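Local coordinates for protein catechol 1,2-dioxygenase (Acinetobacter sp., PDB 1DLM) that catalyses the intradiol cleavage of catechol by molecular oxygen to cis,cis-muconate, using one ferric ion per subunit of a homodimer, at residues Ala223-Phe228 with Thr239-Ala244. Residues are numbered along the deposited sequence; the frame is centred on the assembly and turned at random.
Sequences AHIHYF and TQINVA. With FE (Fe (III) ion), chain C.
The antiparallel hairpin of strands 220-230 and 237-243 carries the two histidine ligands of the ferric centre, and the contact joins their strand to its neighbour. Ile225 and Ile241 form a hydrogen-bonded pair, with Ile225 N donating to Ile241 O at 2.9 Å and Ile241 N returning the bond to Ile225 O, both in the carbonyl plane. Tyr227 and Thr239 form the next such pair. His224 and His226 lie in the non-hydrogen-bonded pairs His224-Asn242 and His226-Gln240, two residues apart on their strand, and therefore project from one face together with Gln240. His224 NE2 binds the iron at 2.2 Å and His226 NE2 at 2.0 Å; water 3, Tyr164 and Tyr200 complete the site. Gln240, extended beyond CG, brings its NE2 to 3.2 Å from His224 CD2, the amide and imidazole planes 27° apart. The same amide lies alongside the His226 ring but is turned 71° from it. Water 2 sits in the plane of the His226 ring, accepting from ND1 and donating to Thr239 O, while His224 ND1 bonds to Pro222 O. On the opposite face, Ile241 CD1 meets the Tyr227 ring at its edge, 3.7 Å from CE1. In Ile241, CG1 stands between the backbone N and the carbonyl carbon (chi1 59°), 3.8 Å from Ile225 CB. Each imidazole is held at two points, ND1 by an oxygen and NE2 by iron, which should limit its rotation; these acceptors would be expected to strengthen donation to iron.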
ATOM      1  N   ALA A 223      11.805  17.351 -18.637  1.00 18.62           N
ATOM      2  CA  ALA A 223      10.626  17.922 -19.279  1.00 16.44           C
ATOM      3  C   ALA A 223      10.180  16.977 -20.396  1.00 15.66           C
ATOM      4  O   ALA A 223      11.003  16.465 -21.151  1.00 13.91           O
ATOM      5  CB  ALA A 223      10.939  19.293 -19.836  1.00 15.75           C
ATOM      6  N   HIS A 224       8.877  16.729 -20.480  1.00 14.52           N
ATOM      7  CA  HIS A 224       8.355  15.816 -21.493  1.00 14.49           C
ATOM      8  C   HIS A 224       6.897  16.091 -21.831  1.00 15.30           C
ATOM      9  O   HIS A 224       6.187  16.802 -21.111  1.00 13.38           O
ATOM     10  CB  HIS A 224       8.463  14.377 -21.018  1.00 12.30           C
ATOM     11  CG  HIS A 224       7.718  14.116 -19.751  1.00 12.42           C
ATOM     12  ND1 HIS A 224       8.185  14.523 -18.521  1.00 11.62           N
ATOM     13  CD2 HIS A 224       6.492  13.583 -19.533  1.00 12.44           C
ATOM     14  CE1 HIS A 224       7.281  14.251 -17.597  1.00 10.96           C
ATOM     15  NE2 HIS A 224       6.244  13.681 -18.185  1.00 14.09           N
ATOM     16  N   ILE A 225       6.457  15.483 -22.926  1.00 15.67           N
ATOM     17  CA  ILE A 225       5.093  15.655 -23.398  1.00 16.01           C
ATOM     18  C   ILE A 225       4.514  14.278 -23.683  1.00 16.16           C
ATOM     19  O   ILE A 225       5.102  13.479 -24.413  1.00 17.01           O
ATOM     20  CB  ILE A 225       5.067  16.529 -24.677  1.00 15.42           C
ATOM     21  CG1 ILE A 225       5.758  17.871 -24.393  1.00 14.01           C
ATOM     22  CG2 ILE A 225       3.622  16.743 -25.136  1.00 15.73           C
ATOM     23  CD1 ILE A 225       5.885  18.789 -25.604  1.00 13.79           C
ATOM     24  N   HIS A 226       3.362  14.017 -23.084  1.00 15.71           N
ATOM     25  CA  HIS A 226       2.679  12.740 -23.199  1.00 16.64           C
ATOM     26  C   HIS A 226       1.809  12.632 -24.440  1.00 16.19           C
ATOM     27  O   HIS A 226       1.159  13.595 -24.839  1.00 16.60           O
ATOM     28  CB  HIS A 226       1.797  12.531 -21.965  1.00 16.57           C
ATOM     29  CG  HIS A 226       2.556  12.430 -20.678  1.00 16.65           C
ATOM     30  ND1 HIS A 226       3.128  11.255 -20.239  1.00 14.44           N
ATOM     31  CD2 HIS A 226       2.843  13.363 -19.739  1.00 14.69           C
ATOM     32  CE1 HIS A 226       3.734  11.469 -19.084  1.00 13.03           C
ATOM     33  NE2 HIS A 226       3.577  12.740 -18.760  1.00 13.47           N
ATOM     34  N   TYR A 227       1.796  11.439 -25.027  1.00 17.02           N
ATOM     35  CA  TYR A 227       0.997  11.151 -26.208  1.00 16.96           C
ATOM     36  C   TYR A 227       0.173   9.874 -26.081  1.00 18.19           C
ATOM     37  O   TYR A 227       0.580   8.903 -25.447  1.00 18.29           O
ATOM     38  CB  TYR A 227       1.868  10.960 -27.451  1.00 16.40           C
ATOM     39  CG  TYR A 227       2.373  12.203 -28.133  1.00 18.36           C
ATOM     40  CD1 TYR A 227       3.451  12.930 -27.613  1.00 19.66           C
ATOM     41  CD2 TYR A 227       1.799  12.632 -29.333  1.00 15.61           C
ATOM     42  CE1 TYR A 227       3.950  14.056 -28.284  1.00 22.37           C
ATOM     43  CE2 TYR A 227       2.284  13.751 -30.009  1.00 19.98           C
ATOM     44  CZ  TYR A 227       3.361  14.454 -29.479  1.00 22.26           C
ATOM     45  OH  TYR A 227       3.854  15.546 -30.147  1.00 23.67           O
ATOM     46  N   PHE A 228      -0.987   9.908 -26.725  1.00 18.43           N
ATOM     47  CA  PHE A 228      -1.910   8.792 -26.863  1.00 19.41           C
ATOM     48  C   PHE A 228      -2.290   8.991 -28.332  1.00 20.64           C
ATOM     49  O   PHE A 228      -2.722  10.081 -28.728  1.00 21.01           O
ATOM     50  CB  PHE A 228      -3.161   8.957 -25.996  1.00 19.48           C
ATOM     51  CG  PHE A 228      -3.182   8.101 -24.756  1.00 19.30           C
ATOM     52  CD1 PHE A 228      -2.291   7.049 -24.593  1.00 19.46           C
ATOM     53  CD2 PHE A 228      -4.107   8.354 -23.744  1.00 16.48           C
ATOM     54  CE1 PHE A 228      -2.322   6.267 -23.441  1.00 17.31           C
ATOM     55  CE2 PHE A 228      -4.141   7.577 -22.587  1.00 17.39           C
ATOM     56  CZ  PHE A 228      -3.250   6.535 -22.437  1.00 16.49           C
ATOM     57  N   THR A 239       3.124   6.943 -25.688  1.00 16.67           N
ATOM     58  CA  THR A 239       4.528   7.305 -25.755  1.00 15.58           C
ATOM     59  C   THR A 239       4.690   8.734 -25.272  1.00 15.45           C
ATOM     60  O   THR A 239       3.765   9.317 -24.707  1.00 12.23           O
ATOM     61  CB  THR A 239       5.073   7.154 -27.209  1.00 15.57           C
ATOM     62  OG1 THR A 239       6.499   7.272 -27.202  1.00 14.39           O
ATOM     63  CG2 THR A 239       4.494   8.222 -28.125  1.00 16.20           C
ATOM     64  N   GLN A 240       5.873   9.291 -25.470  1.00 15.75           N
ATOM     65  CA  GLN A 240       6.109  10.660 -25.065  1.00 18.10           C
ATOM     66  C   GLN A 240       7.368  11.156 -25.755  1.00 18.08           C
ATOM     67  O   GLN A 240       8.096  10.396 -26.405  1.00 18.59           O
ATOM     68  CB  GLN A 240       6.306  10.745 -23.551  1.00 18.49           C
ATOM     69  CG  GLN A 240       7.707  10.350 -23.113  1.00 21.65           C
ATOM     70  CD  GLN A 240       7.947  10.540 -21.624  1.00 22.24           C
ATOM     71  OE1 GLN A 240       9.092  10.541 -21.167  1.00 25.39           O
ATOM     72  NE2 GLN A 240       6.872  10.690 -20.862  1.00 18.58           N
ATOM     73  N   ILE A 241       7.608  12.449 -25.639  1.00 18.19           N
ATOM     74  CA  ILE A 241       8.814  12.999 -26.202  1.00 19.78           C
ATOM     75  C   ILE A 241       9.479  13.743 -25.072  1.00 18.53           C
ATOM     76  O   ILE A 241       8.811  14.280 -24.180  1.00 16.81           O
ATOM     77  CB  ILE A 241       8.545  13.921 -27.421  1.00 19.52           C
ATOM     78  CG1 ILE A 241       7.637  15.090 -27.053  1.00 17.89           C
ATOM     79  CG2 ILE A 241       7.923  13.098 -28.535  1.00 22.52           C
ATOM     80  CD1 ILE A 241       7.181  15.891 -28.282  1.00 15.72           C
ATOM     81  N   ASN A 242      10.803  13.701 -25.094  1.00 18.79           N
ATOM     82  CA  ASN A 242      11.637  14.349 -24.098  1.00 20.73           C
ATOM     83  C   ASN A 242      12.246  15.570 -24.737  1.00 20.59           C
ATOM     84  O   ASN A 242      12.748  15.495 -25.858  1.00 21.41           O
ATOM     85  CB  ASN A 242      12.764  13.405 -23.662  1.00 22.93           C
ATOM     86  CG  ASN A 242      12.291  12.322 -22.732  1.00 26.11           C
ATOM     87  OD1 ASN A 242      12.083  12.572 -21.551  1.00 29.76           O
ATOM     88  ND2 ASN A 242      12.093  11.114 -23.258  1.00 26.21           N
ATOM     89  N   VAL A 243      12.194  16.693 -24.035  1.00 20.96           N
ATOM     90  CA  VAL A 243      12.790  17.901 -24.556  1.00 21.49           C
ATOM     91  C   VAL A 243      14.309  17.723 -24.427  1.00 22.99           C
ATOM     92  O   VAL A 243      14.844  17.513 -23.333  1.00 22.32           O
ATOM     93  CB  VAL A 243      12.320  19.136 -23.770  1.00 22.40           C
ATOM     94  CG1 VAL A 243      12.966  20.383 -24.337  1.00 21.96           C
ATOM     95  CG2 VAL A 243      10.797  19.244 -23.842  1.00 18.72           C
ATOM     96  N   ALA A 244      15.000  17.779 -25.559  1.00 23.19           N
ATOM     97  CA  ALA A 244      16.443  17.614 -25.564  1.00 22.90           C
ATOM     98  C   ALA A 244      17.119  18.713 -24.743  1.00 23.60           C
ATOM     99  O   ALA A 244      16.656  19.852 -24.691  1.00 22.09           O
ATOM    100  CB  ALA A 244      16.959  17.622 -27.006  1.00 20.00           C
TER
HETATM  101 FE    FE C 400       4.346  13.465 -17.112  1.00 21.73          FE
HETATM  102  O   HOH W   1      14.193  15.293 -21.661  1.00 30.46           O
HETATM  103  O   HOH W   2       2.974   8.881 -21.975  1.00 14.16           O
HETATM  104  O   HOH W   3       3.362  11.841 -15.643  1.00 15.92           O